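Long-range contacts in protein GH61E (Thielavia terrestris, PDB 3EJA), which cleaves the glycosidic bonds of crystalline and amorphous polysaccharides by oxidation, as a copper-dependent lytic polysaccharide monooxygenase of family AA9: residues L50-G55 with A157-T162; Y67-V72 with G140-Q145; Q15-D20 with S44-V49; F96-D101 with P122-I127; Y2-V7 with Y60-D65. All coordinates share one frame; numbering follows the deposited sequence.

Contact 1 of 5, residues L50-G55 with A157-T162; sequences LNTTAG and AQLSVT. With NAG (2-acetamido-2-deoxy-beta-D-glucopyranose), chain E.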
# COMPACT_ATOMS: atom_id res chain seq x y z
N LEU A 50 7.83 -12.51 7.08
CA LEU A 50 8.93 -11.66 7.54
C LEU A 50 8.78 -11.32 9.02
O LEU A 50 7.81 -10.68 9.43
CB LEU A 50 9.02 -10.37 6.70
CG LEU A 50 10.00 -9.27 7.14
CD1 LEU A 50 11.46 -9.71 6.97
CD2 LEU A 50 9.76 -7.97 6.39
N ASN A 51 9.76 -11.74 9.82
CA ASN A 51 9.81 -11.35 11.23
C ASN A 51 10.36 -9.95 11.39
O ASN A 51 11.40 -9.61 10.82
CB ASN A 51 10.69 -12.32 12.04
CG ASN A 51 10.15 -13.74 12.06
OD1 ASN A 51 8.99 -13.99 11.71
ND2 ASN A 51 11.00 -14.68 12.48
N THR A 52 9.65 -9.13 12.16
CA THR A 52 10.08 -7.77 12.44
C THR A 52 9.52 -7.31 13.79
O THR A 52 8.60 -7.92 14.32
CB THR A 52 9.69 -6.80 11.29
OG1 THR A 52 10.52 -5.62 11.35
CG2 THR A 52 8.20 -6.42 11.35
N THR A 53 10.09 -6.26 14.36
CA THR A 53 9.62 -5.76 15.64
C THR A 53 8.85 -4.47 15.44
O THR A 53 9.11 -3.72 14.50
CB THR A 53 10.78 -5.51 16.64
OG1 THR A 53 11.62 -4.44 16.15
CG2 THR A 53 11.61 -6.78 16.83
N ALA A 54 7.89 -4.22 16.34
CA ALA A 54 7.18 -2.95 16.36
C ALA A 54 8.20 -1.84 16.62
O ALA A 54 9.03 -1.96 17.52
CB ALA A 54 6.10 -2.96 17.42
N GLY A 55 8.15 -0.79 15.81
CA GLY A 55 9.12 0.30 15.90
C GLY A 55 10.26 0.20 14.91
O GLY A 55 11.03 1.14 14.75
N ALA A 157 2.52 -7.92 1.87
CA ALA A 157 3.54 -8.75 2.51
C ALA A 157 3.00 -9.36 3.79
O ALA A 157 2.11 -8.78 4.42
CB ALA A 157 4.80 -7.92 2.80
N GLN A 158 3.56 -10.51 4.17
CA GLN A 158 3.17 -11.21 5.40
C GLN A 158 4.22 -10.97 6.49
O GLN A 158 5.40 -11.28 6.29
CB GLN A 158 2.98 -12.71 5.13
CG GLN A 158 1.89 -12.98 4.07
CD GLN A 158 1.66 -14.45 3.72
OE1 GLN A 158 0.66 -14.77 3.07
NE2 GLN A 158 2.57 -15.33 4.13
N LEU A 159 3.77 -10.40 7.60
CA LEU A 159 4.64 -9.99 8.72
C LEU A 159 4.29 -10.71 10.02
O LEU A 159 3.12 -11.01 10.28
CB LEU A 159 4.53 -8.48 8.94
CG LEU A 159 5.49 -7.52 8.22
CD1 LEU A 159 5.62 -7.83 6.74
CD2 LEU A 159 5.09 -6.05 8.44
N SER A 160 5.32 -10.96 10.83
CA SER A 160 5.15 -11.30 12.23
C SER A 160 5.78 -10.20 13.07
O SER A 160 7.01 -10.06 13.08
CB SER A 160 5.78 -12.66 12.55
OG SER A 160 5.66 -12.95 13.92
N VAL A 161 4.94 -9.42 13.75
CA VAL A 161 5.37 -8.28 14.54
C VAL A 161 5.45 -8.64 16.03
O VAL A 161 4.47 -9.14 16.60
CB VAL A 161 4.44 -7.05 14.32
CG1 VAL A 161 4.85 -5.87 15.21
CG2 VAL A 161 4.43 -6.64 12.85
N THR A 162 6.61 -8.41 16.63
CA THR A 162 6.81 -8.67 18.05
C THR A 162 7.17 -7.38 18.79
O THR A 162 7.52 -6.38 18.17
CB THR A 162 7.92 -9.73 18.29
OG1 THR A 162 9.15 -9.27 17.70
CG2 THR A 162 7.54 -11.06 17.65
C1 NAG E . 10.39 -15.99 12.55
C2 NAG E . 11.59 -16.93 12.49
C3 NAG E . 11.20 -18.38 12.75
C4 NAG E . 10.30 -18.50 13.98
C5 NAG E . 9.14 -17.50 13.86
C6 NAG E . 8.12 -17.56 15.00
C7 NAG E . 13.39 -16.17 11.04
C8 NAG E . 13.89 -16.07 9.62
N2 NAG E . 12.24 -16.83 11.19
O3 NAG E . 12.37 -19.15 12.92
O4 NAG E . 9.82 -19.82 14.06
O5 NAG E . 9.68 -16.19 13.76
O6 NAG E . 6.90 -17.00 14.57
O7 NAG E . 14.01 -15.68 11.98
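Leu50 to Thr53 run parallel to Leu159 to Thr162, and this pairing sets strand 50-53 as an outermost strand of the five-stranded mixed sheet in the beta sandwich. The backbone bonds come first. Leu50 N gives to Gln158 O at 2.8 Å, and Leu50 O receives Ser160 N. Thr52 repeats the scheme two residues on, its N going to Ser160 O and its O taking Thr162 N, the last bond somewhat bent at 153°. Ala54, already past the strand, adds one more rung, its N 2.9 Å from Thr162 O.

Apolar contacts follow on the face carrying Leu50 and Thr52, which is turned to Val58 of strand 57-63. Leu50 CD2 lies beside Leu159 CD1 at 4.2 Å, and Thr52 CG2 beside Val161 CG2 at 4.1 Å, each pair pointing the same way. Thr52 OG1 stands anti to the backbone N (chi1 -159°) and is hydrogen-bonded to Ser56 OG. Farther along, Val161 CG1 packs on Ala54 CB at 3.9 Å.

The other face carries the sugar. Asn51 is N-glycosylated, its ND2 joined to C1 of the N-acetylglucosamine at 1.4 Å, while its OD1 rests 3.6 Å from Ser160 CB.

Contact 2 of 5, residues Y67-V72 with G140-Q145; sequences YHPGPV and GLHVAQ. With MG (magnesium ion), chain F; SO4 (sulfate ion), chain I.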
# COMPACT_ATOMS: atom_id res chain seq x y z
N TYR A 67 8.10 5.12 -11.28
CA TYR A 67 8.36 6.19 -12.26
C TYR A 67 7.16 7.01 -12.74
O TYR A 67 7.36 8.02 -13.43
CB TYR A 67 9.19 5.67 -13.46
CG TYR A 67 8.51 4.64 -14.34
CD1 TYR A 67 7.68 5.02 -15.40
CD2 TYR A 67 8.75 3.28 -14.14
CE1 TYR A 67 7.08 4.08 -16.21
CE2 TYR A 67 8.15 2.32 -14.95
CZ TYR A 67 7.32 2.73 -15.98
OH TYR A 67 6.73 1.79 -16.78
N HIS A 68 5.94 6.60 -12.41
CA HIS A 68 4.77 7.45 -12.68
C HIS A 68 4.57 8.41 -11.51
O HIS A 68 4.80 8.04 -10.36
CB HIS A 68 3.49 6.62 -12.88
CG HIS A 68 3.55 5.69 -14.06
ND1 HIS A 68 3.79 6.13 -15.35
CD2 HIS A 68 3.35 4.36 -14.14
CE1 HIS A 68 3.75 5.09 -16.16
NE2 HIS A 68 3.48 4.01 -15.46
N PRO A 69 4.14 9.65 -11.81
CA PRO A 69 3.90 10.62 -10.74
C PRO A 69 2.70 10.17 -9.90
O PRO A 69 1.71 9.69 -10.45
CB PRO A 69 3.56 11.91 -11.50
CG PRO A 69 3.06 11.44 -12.83
CD PRO A 69 3.85 10.22 -13.14
N GLY A 70 2.81 10.30 -8.59
CA GLY A 70 1.71 9.95 -7.69
C GLY A 70 2.21 9.48 -6.35
O GLY A 70 3.42 9.22 -6.19
N PRO A 71 1.30 9.37 -5.35
CA PRO A 71 1.68 9.04 -3.98
C PRO A 71 1.97 7.55 -3.75
O PRO A 71 1.39 6.68 -4.42
CB PRO A 71 0.43 9.43 -3.18
CG PRO A 71 -0.70 9.19 -4.14
CD PRO A 71 -0.16 9.57 -5.49
N VAL A 72 2.85 7.30 -2.79
CA VAL A 72 3.08 5.97 -2.21
C VAL A 72 2.42 5.96 -0.83
O VAL A 72 2.60 6.89 -0.03
CB VAL A 72 4.60 5.66 -2.09
CG1 VAL A 72 4.85 4.41 -1.22
CG2 VAL A 72 5.22 5.47 -3.47
N GLY A 140 -0.38 5.82 -9.78
CA GLY A 140 0.06 6.58 -10.96
C GLY A 140 -1.05 7.50 -11.42
O GLY A 140 -2.16 7.04 -11.73
N LEU A 141 -0.75 8.80 -11.46
CA LEU A 141 -1.75 9.83 -11.77
C LEU A 141 -1.59 10.52 -13.15
O LEU A 141 -2.27 11.52 -13.45
CB LEU A 141 -1.78 10.88 -10.65
CG LEU A 141 -2.13 10.41 -9.23
CD1 LEU A 141 -2.00 11.57 -8.24
CD2 LEU A 141 -3.54 9.82 -9.19
N HIS A 142 -0.70 9.97 -13.98
CA HIS A 142 -0.35 10.57 -15.28
C HIS A 142 -1.49 10.59 -16.31
O HIS A 142 -1.47 11.40 -17.24
CB HIS A 142 0.89 9.87 -15.87
CG HIS A 142 0.76 8.38 -15.97
ND1 HIS A 142 0.69 7.57 -14.86
CD2 HIS A 142 0.67 7.57 -17.05
CE1 HIS A 142 0.56 6.31 -15.25
NE2 HIS A 142 0.55 6.28 -16.57
N VAL A 143 -2.47 9.70 -16.15
CA VAL A 143 -3.69 9.75 -16.97
C VAL A 143 -4.96 9.70 -16.10
O VAL A 143 -6.00 9.16 -16.51
CB VAL A 143 -3.71 8.64 -18.08
CG1 VAL A 143 -2.62 8.90 -19.14
CG2 VAL A 143 -3.57 7.23 -17.47
N ALA A 144 -4.88 10.29 -14.91
CA ALA A 144 -5.96 10.18 -13.91
C ALA A 144 -7.03 11.27 -14.01
O ALA A 144 -7.92 11.34 -13.16
CB ALA A 144 -5.38 10.12 -12.50
N GLN A 145 -6.97 12.10 -15.05
CA GLN A 145 -7.96 13.18 -15.21
C GLN A 145 -9.36 12.68 -15.59
O GLN A 145 -10.34 13.43 -15.52
CB GLN A 145 -7.47 14.25 -16.21
CG GLN A 145 -7.60 13.87 -17.69
CD GLN A 145 -6.71 12.71 -18.12
OE1 GLN A 145 -5.58 12.55 -17.62
NE2 GLN A 145 -7.19 11.91 -19.06
MG MG F . 3.16 2.03 -16.13
S SO4 I . 0.01 4.28 -19.71
O1 SO4 I . -1.37 4.35 -19.23
O2 SO4 I . 0.22 5.33 -20.70
O3 SO4 I . 0.93 4.42 -18.58
O4 SO4 I . 0.24 2.98 -20.34
O HOH W 1 4.38 2.45 -17.90
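The imidazoles of His68 and His142 form an offset stack, centroids 3.8 Å apart and planes only 9° from parallel. CE1 of His142 sits over the centre of the His68 ring, 3.2 Å from its ND1, and Tyr67 CE1 lies over the rim of the opposite face. His68 NE2 binds magnesium at 2.1 Å in the site shared with His1 and Tyr153. His142 turns its NE2 to a sulfate, probably from the crystallisation liquor, giving a hydrogen bond of 2.8 Å to O3, and Gln151 bonds the same ion. Behind the rings, Pro69 CD packs against His142 CB at 4.0 Å, and Leu141 N is hydrogen-bonded to Pro69 O at 2.8 Å, which ties the two loops together. An alanine in place of His142 would probably leave one face of the His68 ring without its stacking partner and take a donor from the sulfate. Magnesium here stands where copper is expected in the working enzyme, and His142 with Gln151 probably binds oxygen, so the stack joins a metal ligand to a second-shell donor.

Contact 3 of 5, residues Q15-D20 with S44-V49; sequences QVRKAD and SPAPSV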
# COMPACT_ATOMS: atom_id res chain seq x y z
N GLN A 15 8.02 -13.43 0.86
CA GLN A 15 7.19 -12.96 1.96
C GLN A 15 6.06 -12.07 1.44
O GLN A 15 5.26 -11.57 2.22
CB GLN A 15 8.03 -12.20 3.01
CG GLN A 15 9.08 -13.06 3.73
CD GLN A 15 10.40 -13.15 2.97
OE1 GLN A 15 10.67 -12.36 2.06
NE2 GLN A 15 11.25 -14.10 3.36
N VAL A 16 6.01 -11.89 0.12
CA VAL A 16 4.98 -11.07 -0.53
C VAL A 16 4.03 -11.97 -1.34
O VAL A 16 4.48 -12.77 -2.15
CB VAL A 16 5.61 -9.99 -1.46
CG1 VAL A 16 4.52 -9.18 -2.17
CG2 VAL A 16 6.52 -9.06 -0.67
N ARG A 17 2.72 -11.86 -1.10
CA ARG A 17 1.75 -12.63 -1.88
C ARG A 17 1.85 -12.27 -3.36
O ARG A 17 1.91 -11.09 -3.72
CB ARG A 17 0.32 -12.42 -1.35
CG ARG A 17 0.16 -12.80 0.13
CD ARG A 17 -1.28 -12.69 0.59
NE ARG A 17 -1.48 -13.38 1.87
CZ ARG A 17 -2.67 -13.56 2.44
NH1 ARG A 17 -3.77 -13.10 1.85
NH2 ARG A 17 -2.77 -14.20 3.60
N LYS A 18 1.90 -13.30 -4.21
CA LYS A 18 2.19 -13.12 -5.63
C LYS A 18 1.09 -12.30 -6.29
O LYS A 18 -0.06 -12.75 -6.43
CB LYS A 18 2.38 -14.47 -6.35
CG LYS A 18 2.81 -14.31 -7.82
CD LYS A 18 2.86 -15.64 -8.56
CE LYS A 18 4.29 -16.18 -8.68
NZ LYS A 18 4.35 -17.54 -9.32
N ALA A 19 1.43 -11.07 -6.67
CA ALA A 19 0.46 -10.18 -7.27
C ALA A 19 0.10 -10.67 -8.67
O ALA A 19 0.92 -11.30 -9.36
CB ALA A 19 0.98 -8.75 -7.29
N ASP A 20 -1.12 -10.38 -9.10
CA ASP A 20 -1.60 -10.78 -10.42
C ASP A 20 -0.79 -10.15 -11.56
O ASP A 20 -0.84 -10.64 -12.70
CB ASP A 20 -3.09 -10.44 -10.58
CG ASP A 20 -4.01 -11.37 -9.78
OD1 ASP A 20 -3.54 -12.41 -9.28
OD2 ASP A 20 -5.21 -11.05 -9.67
N SER A 44 -3.98 -15.85 -2.24
CA SER A 44 -3.03 -16.95 -2.19
C SER A 44 -1.85 -16.52 -1.34
O SER A 44 -1.25 -15.48 -1.61
CB SER A 44 -2.55 -17.30 -3.60
OG SER A 44 -1.74 -18.45 -3.56
N PRO A 45 -1.51 -17.31 -0.30
CA PRO A 45 -0.49 -16.87 0.65
C PRO A 45 0.92 -16.88 0.06
O PRO A 45 1.18 -17.59 -0.91
CB PRO A 45 -0.60 -17.92 1.77
CG PRO A 45 -1.10 -19.15 1.09
CD PRO A 45 -2.06 -18.64 0.03
N ALA A 46 1.80 -16.07 0.64
CA ALA A 46 3.23 -16.14 0.36
C ALA A 46 3.80 -17.34 1.13
O ALA A 46 3.31 -17.66 2.20
CB ALA A 46 3.91 -14.86 0.80
N PRO A 47 4.83 -18.01 0.57
CA PRO A 47 5.43 -19.17 1.25
C PRO A 47 6.13 -18.87 2.57
O PRO A 47 6.39 -19.79 3.35
CB PRO A 47 6.46 -19.67 0.23
CG PRO A 47 6.80 -18.47 -0.59
CD PRO A 47 5.47 -17.76 -0.74
N SER A 48 6.46 -17.60 2.81
CA SER A 48 7.20 -17.22 3.99
C SER A 48 6.61 -15.99 4.69
O SER A 48 5.74 -15.30 4.13
CB SER A 48 8.67 -16.99 3.62
OG SER A 48 9.43 -16.65 4.76
N VAL A 49 7.07 -15.75 5.92
CA VAL A 49 6.66 -14.62 6.73
C VAL A 49 7.90 -13.84 7.16
O VAL A 49 8.91 -14.44 7.55
CB VAL A 49 5.85 -15.09 7.97
CG1 VAL A 49 5.49 -13.92 8.88
CG2 VAL A 49 4.58 -15.83 7.53
O HOH W 2 11.12 -15.10 6.01
O HOH W 3 1.40 -15.94 -3.52
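Gln15 meets Ser48 and Val49 where two loops of the sandwich run past each other beside strand 151-162. Gln15 CG, set beside the backbone N and anti to the carbonyl carbon (chi1 -65°), rests 3.7 Å from Val49 C; a bend at chi2 (87°) then carries the amide to a water. NE2 gives this water a hydrogen bond of 2.8 Å, the water gives one of 2.8 Å to Val49 O, and Ser48 OG is bonded to it at 2.6 Å.

Next, Val16 points away from residues 44-49 and packs on Ser155 and Ala157 of the strand, but its backbone still takes part. Ala46 CB presses on the main chain here, 3.6 Å from the carbonyl carbon of Val16 and as near to that of Gln15.

Arg17 then stretches out alongside the other loop. Its CB is 3.4 Å from Ser44 O, CG is 3.7 Å from Ala46 N, and NE passes Pro45 CA. The guanidinium finds its partners beyond this loop: NE bonds Gln158 OE1, NH1 Asn89 OD1 and NH2 Trp88 O. That same Gln158 oxygen also accepts Ala46 N, fastening both loops to one side chain.

Lys18 closes the walk with its backbone N, which gives a hydrogen bond of 2.8 Å to a second water lying close to Pro45 O. Besides direct packing, the loops are joined through water and a shared glutamine, and the charge of the buried Arg17 is probably stabilised by these neutral oxygen acceptors.

Contact 4 of 5, residues F96-D101 with P122-I127; sequences FKVYED and PIPPCI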
# COMPACT_ATOMS: atom_id res chain seq x y z
N PHE A 96 -5.47 -0.06 8.48
CA PHE A 96 -5.08 1.28 8.90
C PHE A 96 -3.84 1.76 8.14
O PHE A 96 -2.97 0.96 7.80
CB PHE A 96 -4.89 1.37 10.43
CG PHE A 96 -3.87 0.40 10.99
CD1 PHE A 96 -4.23 -0.92 11.28
CD2 PHE A 96 -2.57 0.81 11.27
CE1 PHE A 96 -3.31 -1.82 11.81
CE2 PHE A 96 -1.63 -0.08 11.80
CZ PHE A 96 -2.00 -1.40 12.08
N LYS A 97 -3.80 3.06 7.83
CA LYS A 97 -2.68 3.65 7.08
C LYS A 97 -1.49 3.92 8.00
O LYS A 97 -1.66 4.54 9.05
CB LYS A 97 -3.13 4.95 6.41
CG LYS A 97 -2.06 5.63 5.58
CD LYS A 97 -2.53 6.97 5.02
CE LYS A 97 -3.36 6.81 3.75
NZ LYS A 97 -4.11 8.08 3.46
N VAL A 98 -0.30 3.48 7.59
CA VAL A 98 0.92 3.71 8.38
C VAL A 98 1.92 4.67 7.73
O VAL A 98 2.86 5.13 8.40
CB VAL A 98 1.63 2.37 8.78
CG1 VAL A 98 0.72 1.51 9.63
CG2 VAL A 98 2.13 1.60 7.55
N TYR A 99 1.72 4.97 6.44
CA TYR A 99 2.62 5.84 5.69
C TYR A 99 1.90 6.43 4.48
O TYR A 99 1.11 5.75 3.83
CB TYR A 99 3.88 5.08 5.24
CG TYR A 99 4.81 5.90 4.38
CD1 TYR A 99 4.61 6.01 3.00
CD2 TYR A 99 5.89 6.59 4.95
CE1 TYR A 99 5.45 6.77 2.20
CE2 TYR A 99 6.73 7.37 4.16
CZ TYR A 99 6.51 7.45 2.79
OH TYR A 99 7.34 8.21 2.00
N GLU A 100 2.20 7.70 4.19
CA GLU A 100 1.82 8.32 2.92
C GLU A 100 2.85 9.39 2.59
O GLU A 100 3.44 9.99 3.49
CB GLU A 100 0.41 8.92 2.99
CG GLU A 100 0.32 10.18 3.86
CD GLU A 100 -1.08 10.73 4.02
OE1 GLU A 100 -2.05 10.09 3.54
OE2 GLU A 100 -1.22 11.80 4.64
N ASP A 101 3.10 9.64 1.33
CA ASP A 101 3.95 10.77 1.01
C ASP A 101 3.12 11.89 0.39
O ASP A 101 1.94 11.71 0.07
CB ASP A 101 5.14 10.34 0.14
CG ASP A 101 4.72 9.67 -1.13
OD1 ASP A 101 3.52 9.74 -1.48
OD2 ASP A 101 5.58 9.08 -1.80
N PRO A 122 7.75 2.59 8.21
CA PRO A 122 7.81 2.59 9.67
C PRO A 122 6.72 1.69 10.26
O PRO A 122 5.53 1.91 10.02
CB PRO A 122 7.55 4.07 10.03
CG PRO A 122 6.65 4.57 8.91
CD PRO A 122 7.12 3.82 7.67
N ILE A 123 7.13 0.67 11.00
CA ILE A 123 6.17 -0.14 11.74
C ILE A 123 5.92 0.58 13.07
O ILE A 123 6.86 0.73 13.86
CB ILE A 123 6.67 -1.59 11.97
CG1 ILE A 123 7.15 -2.23 10.66
CG2 ILE A 123 5.59 -2.44 12.65
CD1 ILE A 123 6.08 -2.38 9.55
N PRO A 124 4.67 1.02 13.31
CA PRO A 124 4.39 1.79 14.53
C PRO A 124 4.79 1.00 15.78
O PRO A 124 4.56 -0.20 15.84
CB PRO A 124 2.88 2.03 14.47
CG PRO A 124 2.53 1.91 13.03
CD PRO A 124 3.45 0.85 12.49
N PRO A 125 5.42 1.68 16.76
CA PRO A 125 5.87 1.00 17.98
C PRO A 125 4.74 0.55 18.92
O PRO A 125 4.90 -0.42 19.67
CB PRO A 125 6.76 2.05 18.66
CG PRO A 125 6.25 3.36 18.17
CD PRO A 125 5.79 3.11 16.76
N CYS A 126 3.60 1.23 18.86
CA CYS A 126 2.54 1.06 19.86
C CYS A 126 1.46 0.03 19.51
O CYS A 126 0.62 -0.29 20.34
CB CYS A 126 1.89 2.41 20.17
SG CYS A 126 0.98 3.09 18.77
N ILE A 127 1.47 -0.46 18.27
CA ILE A 127 0.46 -1.45 17.84
C ILE A 127 0.71 -2.83 18.47
O ILE A 127 1.84 -3.16 18.83
CB ILE A 127 0.35 -1.57 16.29
CG1 ILE A 127 1.70 -1.98 15.66
CG2 ILE A 127 -0.21 -0.27 15.70
CD1 ILE A 127 1.64 -2.38 14.18
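Phe96 and Ile127 come together through their first torsions. In Phe96 the ring carbon CG takes the position between the backbone N and the carbonyl carbon (chi1 57°), and in Ile127 the methyl CG2 stands anti to the carbonyl carbon; the two side chains cross obliquely, and Ile127 CG2 touches the Phe96 ring at CE2 from 4.2 Å. Tyr132 of strand 130-140 packs on both.

Two residues on, Val98 and Tyr99 both face Phe74 of the neighbouring strand 72-78, a classic beta bulge in strand 96-100. The extra residue lets both side chains set out toward residues 122-127, the end of strand 118-122 and the loop after it. Val98 CG1 meets Pro124 CG at 3.9 Å, the valine crossing the proline at about a right angle. Tyr99 CD2 meets Pro122 CD at 4.1 Å in a similar crossing, and Pro122 CG also lies 3.9 Å from Val98 O.

The C-terminal tail is tied to both segments: Lys97 NZ bonds the carbonyls of Pro201 and Pro203, and Cys126 is joined to Cys208 by a disulfide.

Across the contact itself there is no hydrogen bond. Pro122 and Pro124 have no backbone N-H to give, and Ile127 brings its CG2 methyl, so strand 96-100, an outermost strand of the mixed sheet, meets these residues by van der Waals packing.

Contact 5 of 5, residues Y2-V7 with Y60-D65; sequences YTWPRV and YWANPD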
# COMPACT_ATOMS: atom_id res chain seq x y z
N TYR A 2 5.22 -1.34 -12.74
CA TYR A 2 6.15 -1.89 -11.77
C TYR A 2 5.41 -2.78 -10.79
O TYR A 2 4.22 -2.58 -10.51
CB TYR A 2 6.93 -0.80 -11.01
CG TYR A 2 6.25 0.56 -10.95
CD1 TYR A 2 6.45 1.50 -11.97
CD2 TYR A 2 5.42 0.91 -9.89
CE1 TYR A 2 5.83 2.76 -11.94
CE2 TYR A 2 4.80 2.17 -9.84
CZ TYR A 2 5.01 3.08 -10.88
OH TYR A 2 4.42 4.32 -10.86
N THR A 3 6.13 -3.77 -10.29
CA THR A 3 5.62 -4.64 -9.24
C THR A 3 6.14 -4.16 -7.89
O THR A 3 7.07 -3.33 -7.83
CB THR A 3 6.07 -6.10 -9.48
OG1 THR A 3 7.49 -6.14 -9.57
CG2 THR A 3 5.47 -6.65 -10.77
N TRP A 4 5.55 -4.68 -6.82
CA TRP A 4 6.10 -4.54 -5.47
C TRP A 4 6.44 -5.96 -4.97
O TRP A 4 5.70 -6.54 -4.17
CB TRP A 4 5.05 -3.91 -4.54
CG TRP A 4 4.78 -2.44 -4.69
CD1 TRP A 4 3.73 -1.86 -5.35
CD2 TRP A 4 5.53 -1.36 -4.11
NE1 TRP A 4 3.79 -0.49 -5.24
CE2 TRP A 4 4.88 -0.15 -4.47
CE3 TRP A 4 6.69 -1.29 -3.32
CZ2 TRP A 4 5.35 1.11 -4.08
CZ3 TRP A 4 7.16 -0.04 -2.92
CH2 TRP A 4 6.49 1.14 -3.31
N PRO A 5 7.55 -6.56 -5.48
CA PRO A 5 7.74 -8.01 -5.33
C PRO A 5 8.42 -8.51 -4.03
O PRO A 5 8.32 -9.70 -3.73
CB PRO A 5 8.62 -8.36 -6.53
CG PRO A 5 9.49 -7.12 -6.72
CD PRO A 5 8.64 -5.93 -6.26
N ARG A 6 9.08 -7.62 -3.29
CA ARG A 6 9.98 -8.04 -2.21
C ARG A 6 9.96 -7.13 -0.99
O ARG A 6 9.77 -5.91 -1.11
CB ARG A 6 11.43 -8.09 -2.70
CG ARG A 6 11.75 -9.08 -3.80
CD ARG A 6 13.20 -8.95 -4.29
NE ARG A 6 13.39 -7.79 -5.16
CZ ARG A 6 14.21 -6.77 -4.92
NH1 ARG A 6 14.95 -6.74 -3.82
NH2 ARG A 6 14.29 -5.77 -5.78
N VAL A 7 10.22 -7.72 0.17
CA VAL A 7 10.47 -6.97 1.40
C VAL A 7 11.83 -7.35 1.97
O VAL A 7 12.27 -8.50 1.81
CB VAL A 7 9.35 -7.15 2.47
CG1 VAL A 7 8.12 -6.32 2.11
CG2 VAL A 7 9.00 -8.63 2.66
N TYR A 60 10.27 -2.01 1.64
CA TYR A 60 9.44 -2.56 0.57
C TYR A 60 10.05 -2.15 -0.76
O TYR A 60 10.36 -0.96 -0.98
CB TYR A 60 7.99 -2.07 0.68
CG TYR A 60 6.92 -3.16 0.46
CD1 TYR A 60 6.90 -3.92 -0.71
CD2 TYR A 60 5.93 -3.39 1.42
CE1 TYR A 60 5.92 -4.90 -0.92
CE2 TYR A 60 4.95 -4.38 1.23
CZ TYR A 60 4.94 -5.12 0.05
OH TYR A 60 3.97 -6.07 -0.14
N TRP A 61 10.25 -3.12 -1.64
CA TRP A 61 10.93 -2.89 -2.92
C TRP A 61 9.94 -2.82 -4.06
O TRP A 61 9.02 -3.64 -4.14
CB TRP A 61 11.96 -4.00 -3.20
CG TRP A 61 13.12 -4.02 -2.26
CD1 TRP A 61 13.23 -4.73 -1.10
CD2 TRP A 61 14.36 -3.31 -2.41
NE1 TRP A 61 14.45 -4.51 -0.51
CE2 TRP A 61 15.17 -3.64 -1.30
CE3 TRP A 61 14.87 -2.43 -3.38
CZ2 TRP A 61 16.46 -3.10 -1.11
CZ3 TRP A 61 16.16 -1.90 -3.20
CH2 TRP A 61 16.93 -2.24 -2.08
N ALA A 62 10.13 -1.84 -4.94
CA ALA A 62 9.41 -1.78 -6.21
C ALA A 62 10.36 -2.17 -7.34
O ALA A 62 11.57 -1.94 -7.25
CB ALA A 62 8.84 -0.38 -6.43
N ASN A 63 9.81 -2.76 -8.39
CA ASN A 63 10.62 -3.23 -9.52
C ASN A 63 10.01 -2.89 -10.88
O ASN A 63 8.89 -3.31 -11.17
CB ASN A 63 10.87 -4.74 -9.40
CG ASN A 63 11.86 -5.24 -10.43
OD1 ASN A 63 11.59 -5.20 -11.63
ND2 ASN A 63 13.01 -5.69 -9.96
N PRO A 64 10.77 -2.17 -11.73
CA PRO A 64 12.19 -1.78 -11.55
C PRO A 64 12.41 -0.64 -10.54
O PRO A 64 13.43 -0.63 -9.84
CB PRO A 64 12.60 -1.33 -12.96
CG PRO A 64 11.35 -0.80 -13.56
CD PRO A 64 10.24 -1.68 -13.02
N ASP A 65 11.45 0.27 -10.49
CA ASP A 65 11.43 1.45 -9.61
C ASP A 65 10.10 2.15 -9.87
O ASP A 65 9.40 1.82 -10.83
CB ASP A 65 12.59 2.41 -9.93
CG ASP A 65 12.64 2.80 -11.39
OD1 ASP A 65 11.75 3.53 -11.85
OD2 ASP A 65 13.57 2.36 -12.08
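Thr3 and Asn63 form an antiparallel hydrogen-bonded pair, each N 2.9 Å from the O of the other, and farther along Trp61 N gives a straighter bond to Arg6 O, although the N-to-C directions of the two short strands make 131°, well short of a straight antiparallel pair. On the face carrying Arg6 and Trp61, Arg6 is bent at chi3 (-76°), which lays its guanidinium on the indole of Trp61 with the planes 27° apart. NH1 comes within 3.6 Å of Trp61 CG, and CZ stands 4.4 Å from the centroid of the five-membered ring, a cation-pi contact. Trp61 NE1 is bonded to Asn8 O. A serine in place of Trp61 would probably leave the guanidinium without its flat support and Asn8 O without this donor.

Strand 3-7 is an outermost strand and 57-63 the middle one of the three-stranded antiparallel sheet of the beta sandwich, and Trp4, Val7 and Tyr60 pack on the other sheet. Val7 CG1 sits 3.6 Å above the centre of the Tyr60 ring, whose OH bonds Ser155 OG. Ala62 CB lies over a face of Trp4, 3.9 Å from the centroid of its six-membered ring. Near the metal site, Tyr2 CD1 is 3.2 Å from Asp65 O, and Tyr2 OH is hydrogen-bonded to Gln138 OE1 and His68 N.

Contact 5 belongs to the three-stranded sheet of the sandwich; contacts 1 and 4 involve the two outermost strands, 50-53 and 96-100, of the five-stranded one. Along the chain, contact 3 is nested inside the loop closed by contact 5, contact 4 inside that closed by contact 2, and both of these inside that closed by contact 1, while contacts 1 and 5 cross. Contact 1, with its glycan, and contact 2, at the metal, lie on opposite sides of the chain's centre, their centres about 29 Å apart. Contact 5 bridges much of that span, touching contacts 1, 2 and 3. The sugar thus lies far from the metal site, across the sandwich.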